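Local structure of CurM Sulfotransferase (Moorea producta, 4GBM) at residues A[138-150]-A[196-208]. The protein is a sulfotransferase domain of the curacin biosynthetic pathway, binding adenosine-3'-5'-diphosphate and probably transferring a sulfo group from PAPS to a pathway intermediate. The protein carries 2 engineered substitutions. Residues are numbered along the deposited sequence; the frame is centred on the assembly and turned at random.
Sequences PTYAMEPTILERG and VWAKSNQNILNFL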
loop_
_atom_site.group_PDB
_atom_site.type_symbol
_atom_site.label_atom_id
_atom_site.label_comp_id
_atom_site.label_asym_id
_atom_site.label_seq_id
_atom_site.Cartn_x
_atom_site.Cartn_y
_atom_site.Cartn_z
ATOM N N PRO A 138 -0.289 1.445 3.401
ATOM C CA PRO A 138 -0.078 0.742 4.669
ATOM C C PRO A 138 -0.966 1.267 5.799
ATOM O O PRO A 138 -1.189 0.565 6.794
ATOM C CB PRO A 138 1.400 1.006 4.981
ATOM C CG PRO A 138 2.018 1.285 3.684
ATOM C CD PRO A 138 0.961 2.026 2.885
ATOM N N THR A 139 -1.498 2.475 5.642
ATOM C CA THR A 139 -2.298 3.073 6.705
ATOM C C THR A 139 -3.676 2.409 6.876
ATOM O O THR A 139 -4.278 2.513 7.956
ATOM C CB THR A 139 -2.451 4.598 6.533
ATOM O OG1 THR A 139 -3.212 4.872 5.362
ATOM C CG2 THR A 139 -1.092 5.262 6.424
ATOM N N TYR A 140 -4.168 1.725 5.834
ATOM C CA TYR A 140 -5.493 1.072 5.912
ATOM C C TYR A 140 -5.550 0.064 7.057
ATOM O O TYR A 140 -6.554 -0.027 7.761
ATOM C CB TYR A 140 -5.864 0.354 4.609
ATOM C CG TYR A 140 -5.960 1.231 3.380
ATOM C CD1 TYR A 140 -6.220 2.603 3.480
ATOM C CD2 TYR A 140 -5.818 0.675 2.106
ATOM C CE1 TYR A 140 -6.314 3.398 2.328
ATOM C CE2 TYR A 140 -5.899 1.460 0.960
ATOM C CZ TYR A 140 -6.154 2.820 1.083
ATOM O OH TYR A 140 -6.232 3.595 -0.050
ATOM N N ALA A 141 -4.451 -0.670 7.240
ATOM C CA ALA A 141 -4.388 -1.741 8.235
ATOM C C ALA A 141 -4.335 -1.234 9.670
ATOM O O ALA A 141 -4.507 -2.007 10.604
ATOM C CB ALA A 141 -3.205 -2.643 7.953
ATOM N N MET A 142 -4.116 0.067 9.845
ATOM C CA MET A 142 -4.041 0.659 11.180
ATOM C C MET A 142 -5.410 0.861 11.821
ATOM O O MET A 142 -5.508 1.042 13.034
ATOM C CB MET A 142 -3.275 1.983 11.136
ATOM C CG MET A 142 -1.831 1.831 10.696
ATOM S SD MET A 142 -0.882 0.803 11.830
ATOM C CE MET A 142 -0.595 1.933 13.192
ATOM N N GLU A 143 -6.464 0.828 11.009
ATOM C CA GLU A 143 -7.821 1.060 11.505
ATOM C C GLU A 143 -8.804 0.041 10.938
ATOM O O GLU A 143 -9.105 0.079 9.743
ATOM C CB GLU A 143 -8.298 2.476 11.148
ATOM C CG GLU A 143 -7.559 3.621 11.848
ATOM C CD GLU A 143 -7.794 3.673 13.354
ATOM O OE1 GLU A 143 -6.969 4.305 14.053
ATOM O OE2 GLU A 143 -8.788 3.090 13.847
ATOM N N PRO A 144 -9.318 -0.869 11.790
ATOM C CA PRO A 144 -10.296 -1.846 11.308
ATOM C C PRO A 144 -11.488 -1.227 10.570
ATOM O O PRO A 144 -11.994 -1.837 9.630
ATOM C CB PRO A 144 -10.758 -2.540 12.592
ATOM C CG PRO A 144 -9.560 -2.467 13.472
ATOM C CD PRO A 144 -8.990 -1.095 13.211
ATOM N N THR A 145 -11.917 -0.029 10.970
ATOM C CA THR A 145 -13.043 0.622 10.295
ATOM C C THR A 145 -12.728 1.050 8.859
ATOM O O THR A 145 -13.635 1.127 8.033
ATOM C CB THR A 145 -13.632 1.813 11.099
ATOM O OG1 THR A 145 -12.626 2.812 11.298
ATOM C CG2 THR A 145 -14.171 1.340 12.451
ATOM N N ILE A 146 -11.452 1.307 8.552
ATOM C CA ILE A 146 -11.060 1.637 7.178
ATOM C C ILE A 146 -11.109 0.386 6.294
ATOM O O ILE A 146 -11.629 0.435 5.180
ATOM C CB ILE A 146 -9.672 2.320 7.090
ATOM C CG1 ILE A 146 -9.698 3.684 7.790
ATOM C CG2 ILE A 146 -9.246 2.477 5.621
ATOM C CD1 ILE A 146 -8.307 4.334 7.958
ATOM N N LEU A 147 -10.586 -0.730 6.802
ATOM C CA LEU A 147 -10.683 -2.012 6.091
ATOM C C LEU A 147 -12.137 -2.360 5.776
ATOM O O LEU A 147 -12.463 -2.778 4.657
ATOM C CB LEU A 147 -10.013 -3.133 6.900
ATOM C CG LEU A 147 -8.514 -2.972 7.183
ATOM C CD1 LEU A 147 -8.018 -4.104 8.061
ATOM C CD2 LEU A 147 -7.696 -2.916 5.877
ATOM N N GLU A 148 -13.014 -2.150 6.754
ATOM C CA GLU A 148 -14.441 -2.413 6.587
ATOM C C GLU A 148 -15.081 -1.513 5.534
ATOM O O GLU A 148 -15.998 -1.950 4.834
ATOM C CB GLU A 148 -15.176 -2.299 7.924
ATOM C CG GLU A 148 -14.891 -3.462 8.866
ATOM C CD GLU A 148 -15.677 -3.378 10.155
ATOM O OE1 GLU A 148 -15.483 -2.402 10.916
ATOM O OE2 GLU A 148 -16.484 -4.299 10.413
ATOM N N ARG A 149 -14.591 -0.274 5.403
ATOM C CA ARG A 149 -15.142 0.644 4.405
ATOM C C ARG A 149 -14.936 0.134 2.972
ATOM O O ARG A 149 -15.782 0.367 2.105
ATOM C CB ARG A 149 -14.605 2.075 4.580
ATOM C CG ARG A 149 -15.461 3.128 3.869
ATOM C CD ARG A 149 -15.022 4.557 4.152
ATOM N NE ARG A 149 -15.411 5.017 5.484
ATOM C CZ ARG A 149 -14.582 5.080 6.520
ATOM N NH1 ARG A 149 -13.316 4.712 6.377
ATOM N NH2 ARG A 149 -15.016 5.510 7.696
ATOM N N GLY A 150 -13.832 -0.574 2.728
ATOM C CA GLY A 150 -13.580 -1.181 1.420
ATOM C C GLY A 150 -14.693 -2.144 1.017
ATOM O O GLY A 150 -15.159 -2.142 -0.124
ATOM N N VAL A 196 3.188 -1.051 15.735
ATOM C CA VAL A 196 2.658 -0.783 14.395
ATOM C C VAL A 196 2.616 -2.069 13.554
ATOM O O VAL A 196 1.597 -2.376 12.929
ATOM C CB VAL A 196 3.436 0.347 13.674
ATOM C CG1 VAL A 196 3.022 0.439 12.219
ATOM C CG2 VAL A 196 3.178 1.676 14.366
ATOM N N TRP A 197 3.698 -2.843 13.580
ATOM C CA TRP A 197 3.739 -4.109 12.848
ATOM C C TRP A 197 2.702 -5.099 13.391
ATOM O O TRP A 197 1.977 -5.730 12.620
ATOM C CB TRP A 197 5.148 -4.718 12.889
ATOM C CG TRP A 197 5.271 -5.973 12.066
ATOM C CD1 TRP A 197 5.606 -6.051 10.740
ATOM C CD2 TRP A 197 5.058 -7.325 12.506
ATOM N NE1 TRP A 197 5.608 -7.363 10.328
ATOM C CE2 TRP A 197 5.275 -8.165 11.390
ATOM C CE3 TRP A 197 4.703 -7.905 13.735
ATOM C CZ2 TRP A 197 5.149 -9.558 11.463
ATOM C CZ3 TRP A 197 4.579 -9.287 13.810
ATOM C CH2 TRP A 197 4.804 -10.100 12.679
ATOM N N ALA A 198 2.619 -5.211 14.719
ATOM C CA ALA A 198 1.708 -6.162 15.361
ATOM C C ALA A 198 0.243 -5.800 15.126
ATOM O O ALA A 198 -0.557 -6.667 14.754
ATOM C CB ALA A 198 2.002 -6.258 16.864
ATOM N N LYS A 199 -0.098 -4.524 15.325
ATOM C CA LYS A 199 -1.484 -4.073 15.168
ATOM C C LYS A 199 -1.949 -4.160 13.715
ATOM O O LYS A 199 -3.055 -4.652 13.446
ATOM C CB LYS A 199 -1.677 -2.655 15.728
ATOM C CG LYS A 199 -3.060 -2.069 15.485
ATOM C CD LYS A 199 -3.306 -0.813 16.306
ATOM C CE LYS A 199 -4.545 -0.064 15.820
ATOM N NZ LYS A 199 -5.781 -0.910 15.731
ATOM N N SER A 200 -1.115 -3.697 12.784
ATOM C CA SER A 200 -1.441 -3.748 11.358
ATOM C C SER A 200 -1.701 -5.183 10.927
ATOM O O SER A 200 -2.708 -5.481 10.289
ATOM C CB SER A 200 -0.310 -3.151 10.518
ATOM O OG SER A 200 -0.098 -1.792 10.844
ATOM N N ASN A 201 -0.784 -6.076 11.290
ATOM C CA ASN A 201 -0.930 -7.472 10.897
ATOM C C ASN A 201 -2.105 -8.161 11.561
ATOM O O ASN A 201 -2.853 -8.869 10.895
ATOM C CB ASN A 201 0.378 -8.233 11.069
ATOM C CG ASN A 201 1.327 -7.959 9.938
ATOM O OD1 ASN A 201 1.076 -8.375 8.805
ATOM N ND2 ASN A 201 2.404 -7.225 10.217
ATOM N N GLN A 202 -2.295 -7.933 12.860
ATOM C CA GLN A 202 -3.458 -8.510 13.527
ATOM C C GLN A 202 -4.773 -7.995 12.924
ATOM O O GLN A 202 -5.715 -8.774 12.727
ATOM C CB GLN A 202 -3.426 -8.279 15.042
ATOM C CG GLN A 202 -4.440 -9.163 15.788
ATOM C CD GLN A 202 -4.187 -10.641 15.554
ATOM O OE1 GLN A 202 -3.115 -11.157 15.882
ATOM N NE2 GLN A 202 -5.166 -11.330 14.982
ATOM N N ASN A 203 -4.831 -6.700 12.616
ATOM C CA ASN A 203 -6.028 -6.120 11.999
ATOM C C ASN A 203 -6.318 -6.764 10.638
ATOM O O ASN A 203 -7.465 -7.079 10.330
ATOM C CB ASN A 203 -5.908 -4.600 11.835
ATOM C CG ASN A 203 -6.015 -3.834 13.158
ATOM O OD1 ASN A 203 -5.650 -2.650 13.218
ATOM N ND2 ASN A 203 -6.500 -4.487 14.205
ATOM N N ILE A 204 -5.277 -6.963 9.832
ATOM C CA ILE A 204 -5.452 -7.617 8.529
ATOM C C ILE A 204 -5.910 -9.064 8.696
ATOM O O ILE A 204 -6.853 -9.505 8.033
ATOM C CB ILE A 204 -4.180 -7.567 7.674
ATOM C CG1 ILE A 204 -3.826 -6.119 7.333
ATOM C CG2 ILE A 204 -4.410 -8.337 6.365
ATOM C CD1 ILE A 204 -2.392 -5.928 6.862
ATOM N N LEU A 205 -5.248 -9.799 9.587
ATOM C CA LEU A 205 -5.634 -11.181 9.865
ATOM C C LEU A 205 -7.095 -11.283 10.285
ATOM O O LEU A 205 -7.837 -12.141 9.774
ATOM C CB LEU A 205 -4.719 -11.789 10.933
ATOM C CG LEU A 205 -3.287 -12.053 10.455
ATOM C CD1 LEU A 205 -2.340 -12.241 11.638
ATOM C CD2 LEU A 205 -3.268 -13.268 9.541
ATOM N N ASN A 206 -7.510 -10.412 11.205
ATOM C CA ASN A 206 -8.901 -10.387 11.668
ATOM C C ASN A 206 -9.884 -10.089 10.539
ATOM O O ASN A 206 -10.917 -10.746 10.417
ATOM C CB ASN A 206 -9.080 -9.368 12.800
ATOM C CG ASN A 206 -8.403 -9.796 14.096
ATOM O OD1 ASN A 206 -7.974 -10.937 14.245
ATOM N ND2 ASN A 206 -8.300 -8.865 15.039
ATOM N N PHE A 207 -9.557 -9.088 9.726
ATOM C CA PHE A 207 -10.401 -8.677 8.612
ATOM C C PHE A 207 -10.538 -9.789 7.566
ATOM O O PHE A 207 -11.649 -10.152 7.159
ATOM C CB PHE A 207 -9.811 -7.400 8.006
ATOM C CG PHE A 207 -10.422 -6.985 6.706
ATOM C CD1 PHE A 207 -11.717 -6.462 6.655
ATOM C CD2 PHE A 207 -9.682 -7.066 5.534
ATOM C CE1 PHE A 207 -12.281 -6.057 5.449
ATOM C CE2 PHE A 207 -10.234 -6.664 4.315
ATOM C CZ PHE A 207 -11.538 -6.155 4.276
ATOM N N LEU A 208 -9.404 -10.352 7.169
ATOM C CA LEU A 208 -9.404 -11.368 6.122
ATOM C C LEU A 208 -10.019 -12.687 6.566
ATOM O O LEU A 208 -10.511 -13.455 5.728
ATOM C CB LEU A 208 -7.992 -11.580 5.572
ATOM C CG LEU A 208 -7.386 -10.397 4.807
ATOM C CD1 LEU A 208 -6.006 -10.775 4.323
ATOM C CD2 LEU A 208 -8.258 -9.963 3.629
#
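In the parallel α/β sulfotransferase fold, a 3-10 turn and the helix after it pack on helix 189-208, through Ala141, Met142 and Leu147 against Ser200, Asn203, Ile204 and Phe207. Segments 144-150 and 196-208 run in broadly the same direction, their axes crossing at -37° with a closest approach of 10.2 Å. The backbones come nearest at the turn, the CA atoms of Ala141 and Ser200 being 4.7 Å apart. The small methyl of Ala141 permits this: its CB lies 3.6 Å from Ile204 CD1 and also touches Ser200 CB. The Met142 side chain crosses that of Val196 at about a right angle, SD to CG1 3.9 Å in the modelled methionine conformer. Between turn and helix, Pro144 CG packs 3.7 Å from Asn203 ND2, while Lys199 NZ donates to Asn203 OD1 (3.1 Å) in the carbonyl plane, on a lone pair. Farther along, Leu147 CB makes a CH-pi contact, 3.8 Å from the Phe207 ring centroid and 14° off the normal. Phe207 holds CG opposite the backbone N (chi1 170°), which turns one ring face to Leu147 CB; the ring also meets Tyr159 edge-to-face. Helix 144-153 lies between parallel strands 132-136 and 158-163, and helix 189-208, after helix 166-175, between strands 158-163 and 216-220, as in successive β-α-β crossovers of the P-loop-like sulfotransferase fold.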